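Local coordinates for chloride intracellular channel exc-4 (Caenorhabditis elegans, PDB 2YV9), which may insert into membranes to form chloride channels and is required to keep the lumen of the growing excretory canal from swelling into cysts, at residues K137-F140 with D141-K144; R203-G206 with L207-L210. All coordinates share one frame; numbering follows the deposited sequence.

How the interactions relate
Both contacts are local and lie at C-terminal ends of helices in the all-helical part of this GST-like fold: interaction 1 where helix 117-140 gives way to a loop, interaction 2 in the last two turns of helix 190-210. Their centres are about 15 Å apart, and they touch where Lys137 CE packs against Leu210 O at 3.5 Å; Leu210 of interaction 2 also packs on helix 117-140, which carries interaction 1. Interaction 1 is a surface contact, held mainly by polar and charged groups. Interaction 2 is largely buried, and there aliphatic packing and doubly used backbone carbonyls do most of the work, with one buried arginine, paired with Asp213, as its charged group.

Interaction 1 (K137-F140 with D141-K144); sequences KVEF and DKGK
Lys137 runs nearly extended until its last torsion (chi4 -84°) swings NZ round to Asp141, whose CG stands anti to its own carbonyl carbon, beside the backbone N, which turns the carboxylate back toward the preceding turn. The two form a salt bridge, with NZ a very short 2.5 Å from Asp141 OD2, across one helical turn. A long, flexible lysine suits this place because the same ammonium also reaches Ser148 O; the other carboxylate oxygen of Asp141 is taken by Ser148 OG, so the loop that follows is tied to both partners. The amide N of Asp141 bonds to Lys137 O at 2.9 Å, across the same turn of chain.

From the far side of the turn Lys144 folds back to bond to a carbonyl: its NZ donates to Phe140 O at 2.5 Å. The same ammonium sits over one face of the Phe140 ring, 4.4 Å from its centroid and only 9° off the normal, a cation-pi contact that an aromatic residue here makes possible. Phe140 also touches Leu153 and Pro154 of the loop. A water lies within hydrogen-bonding distance of both Glu139 O and Lys142 O. Glu139 itself pairs with Arg135 and with Lys72 of the second subunit.

Gly143 has a positive phi of 83°, a backbone shape in which a beta carbon would collide with the carbonyl oxygen of the residue before, which is why glycine suits it. It occupies the third position of a type II beta turn, Asp141 to Lys144, closed by Lys144 N to Asp141 O: a helix C-terminus running directly into a glycine-containing turn.

Interaction 2 (R203-G206 with L207-L210); sequences RIIG and LSLL
Leu207 lays its CD1 methyl over one face of the Arg203 guanidinium, 3.5 Å above the plane and displaced toward its rim, with NE as the nearest atom. Two residues on from Arg203, Ile205 meets two leucines with different branches: CD1 touches Leu209 CD1 at 3.9 Å, the side chains running side by side, while CG2, anti to the backbone N, packs against Leu210 CD1 at 3.9 Å. A beta-branched residue suits this place because its two arms can serve two neighbours at once.

Hydrogen bonds of the backbone and of one serine hydroxyl hold the turn that carries these side chains. Ser208 has chi1 of 67°, which turns OG back along the helix to give a proton to Ile204 O at 2.8 Å. Its own N reaches the same oxygen from the opposite face of the carbonyl plane, so one carbonyl serves two donors. Ile205 O is likewise shared, by Leu209 N at 2.9 Å and Leu210 N at 3.1 Å; the second, five residues on, marks a wider pi-type turn, and the link from Leu210 N to Gly206 O is weak.

Farther out, Phe130 of helix 117-140 packs on both Ile205 and Leu210, and Tyr248 of helix 241-251 on Ile205. Asp213 forms a salt bridge with Arg203 NE and also touches Leu207. With an alanine at Arg203, Asp213 would probably lose its charged mate and Leu207 CD1 the flat surface beside it. The chemistry therefore divides: apolar branches join this helix end to its neighbours, while the salt bridge from Arg203 to Asp213 probably helps to tie the last turns of the helix to the chain that follows it.

Interaction 1 (K137-F140 with D141-K144)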
# COMPACT_ATOMS: atom_id res chain seq x y z
N LYS A 137 -19.00 -19.16 -4.68
CA LYS A 137 -19.11 -20.27 -5.61
C LYS A 137 -18.04 -21.33 -5.33
O LYS A 137 -18.30 -22.57 -5.37
CB LYS A 137 -19.03 -19.85 -7.07
CG LYS A 137 -19.63 -20.95 -7.95
CD LYS A 137 -19.28 -20.74 -9.40
CE LYS A 137 -19.99 -21.75 -10.25
NZ LYS A 137 -19.25 -23.00 -10.29
N VAL A 138 -16.85 -20.83 -5.00
CA VAL A 138 -15.73 -21.77 -4.66
C VAL A 138 -16.09 -22.65 -3.48
O VAL A 138 -15.83 -23.87 -3.45
CB VAL A 138 -14.39 -21.02 -4.38
CG1 VAL A 138 -13.38 -21.88 -3.61
CG2 VAL A 138 -13.81 -20.54 -5.72
N GLU A 139 -16.70 -22.05 -2.47
CA GLU A 139 -17.11 -22.83 -1.28
C GLU A 139 -18.30 -23.75 -1.62
O GLU A 139 -18.42 -24.89 -1.10
CB GLU A 139 -17.47 -21.90 -0.13
CG GLU A 139 -16.34 -20.99 0.32
CD GLU A 139 -15.26 -21.64 1.21
OE1 GLU A 139 -15.31 -22.87 1.48
OE2 GLU A 139 -14.37 -20.88 1.67
N PHE A 140 -19.18 -23.30 -2.49
CA PHE A 140 -20.33 -24.12 -2.87
C PHE A 140 -19.88 -25.36 -3.62
O PHE A 140 -20.47 -26.46 -3.49
CB PHE A 140 -21.28 -23.31 -3.76
CG PHE A 140 -22.53 -24.01 -4.08
CD1 PHE A 140 -23.46 -24.28 -3.07
CD2 PHE A 140 -22.79 -24.47 -5.36
CE1 PHE A 140 -24.63 -24.95 -3.36
CE2 PHE A 140 -23.96 -25.13 -5.64
CZ PHE A 140 -24.87 -25.38 -4.65
N ASP A 141 -18.80 -25.21 -4.38
CA ASP A 141 -18.32 -26.27 -5.28
C ASP A 141 -17.35 -27.21 -4.57
O ASP A 141 -16.92 -28.20 -5.15
CB ASP A 141 -17.67 -25.69 -6.53
CG ASP A 141 -18.69 -25.07 -7.49
OD1 ASP A 141 -19.87 -25.49 -7.43
OD2 ASP A 141 -18.28 -24.24 -8.35
N LYS A 142 -17.01 -26.91 -3.33
CA LYS A 142 -16.10 -27.74 -2.52
C LYS A 142 -16.72 -29.14 -2.40
O LYS A 142 -17.88 -29.29 -2.03
CB LYS A 142 -15.88 -27.10 -1.14
CG LYS A 142 -14.69 -27.59 -0.36
CD LYS A 142 -14.51 -26.76 0.92
CE LYS A 142 -13.55 -27.43 1.93
NZ LYS A 142 -12.14 -26.98 1.85
N GLY A 143 -15.95 -30.18 -2.74
CA GLY A 143 -16.44 -31.56 -2.64
C GLY A 143 -17.26 -32.04 -3.82
O GLY A 143 -18.00 -33.01 -3.73
N LYS A 144 -17.11 -31.35 -4.94
CA LYS A 144 -17.75 -31.74 -6.18
C LYS A 144 -16.66 -31.93 -7.22
O LYS A 144 -15.75 -31.12 -7.29
CB LYS A 144 -18.65 -30.61 -6.68
CG LYS A 144 -19.82 -30.31 -5.77
CD LYS A 144 -20.65 -29.16 -6.34
CE LYS A 144 -21.94 -28.91 -5.55
NZ LYS A 144 -21.71 -28.57 -4.12
O HOH W 1 -19.50 -27.59 -0.79

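Interaction 2 (R203-G206 with L207-L210)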
# COMPACT_ATOMS: atom_id res chain seq x y z
N ARG A 203 -12.92 -11.23 -16.41
CA ARG A 203 -13.16 -12.00 -17.64
C ARG A 203 -12.46 -13.37 -17.60
O ARG A 203 -13.07 -14.41 -17.82
CB ARG A 203 -12.68 -11.23 -18.86
CG ARG A 203 -13.50 -11.50 -20.09
CD ARG A 203 -12.99 -12.61 -20.94
NE ARG A 203 -13.95 -13.00 -21.98
CZ ARG A 203 -13.66 -13.19 -23.26
NH1 ARG A 203 -12.44 -13.03 -23.73
NH2 ARG A 203 -14.60 -13.61 -24.09
N ILE A 204 -11.18 -13.34 -17.29
CA ILE A 204 -10.36 -14.57 -17.21
C ILE A 204 -10.87 -15.50 -16.12
O ILE A 204 -11.02 -16.70 -16.36
CB ILE A 204 -8.88 -14.23 -16.97
CG1 ILE A 204 -8.27 -13.41 -18.11
CG2 ILE A 204 -8.02 -15.52 -16.79
CD1 ILE A 204 -8.51 -13.99 -19.51
N ILE A 205 -11.11 -14.98 -14.93
CA ILE A 205 -11.56 -15.84 -13.81
C ILE A 205 -12.99 -16.33 -14.08
O ILE A 205 -13.35 -17.48 -13.82
CB ILE A 205 -11.45 -15.12 -12.46
CG1 ILE A 205 -10.00 -14.86 -12.13
CG2 ILE A 205 -12.13 -15.95 -11.30
CD1 ILE A 205 -9.11 -16.14 -12.15
N GLY A 206 -13.84 -15.47 -14.64
CA GLY A 206 -15.15 -15.95 -15.07
C GLY A 206 -15.13 -17.13 -16.01
O GLY A 206 -15.83 -18.17 -15.77
N LEU A 207 -14.35 -17.03 -17.09
CA LEU A 207 -14.32 -18.11 -18.10
C LEU A 207 -13.64 -19.33 -17.51
O LEU A 207 -14.08 -20.46 -17.77
CB LEU A 207 -13.63 -17.70 -19.40
CG LEU A 207 -14.47 -16.72 -20.25
CD1 LEU A 207 -13.74 -16.48 -21.55
CD2 LEU A 207 -15.87 -17.25 -20.53
N SER A 208 -12.61 -19.13 -16.71
CA SER A 208 -11.76 -20.28 -16.34
C SER A 208 -12.21 -21.05 -15.11
O SER A 208 -12.11 -22.30 -15.07
CB SER A 208 -10.32 -19.86 -16.16
OG SER A 208 -10.20 -19.01 -15.03
N LEU A 209 -12.71 -20.32 -14.11
CA LEU A 209 -13.10 -20.85 -12.83
C LEU A 209 -14.59 -20.74 -12.44
O LEU A 209 -15.13 -21.61 -11.72
CB LEU A 209 -12.30 -20.16 -11.71
CG LEU A 209 -10.79 -20.33 -11.59
CD1 LEU A 209 -10.23 -19.44 -10.43
CD2 LEU A 209 -10.46 -21.77 -11.38
N LEU A 210 -15.27 -19.67 -12.82
CA LEU A 210 -16.57 -19.43 -12.25
C LEU A 210 -17.74 -19.67 -13.19
O LEU A 210 -18.88 -19.63 -12.75
CB LEU A 210 -16.65 -18.01 -11.70
CG LEU A 210 -15.69 -17.58 -10.58
CD1 LEU A 210 -15.88 -16.19 -10.09
CD2 LEU A 210 -15.76 -18.51 -9.38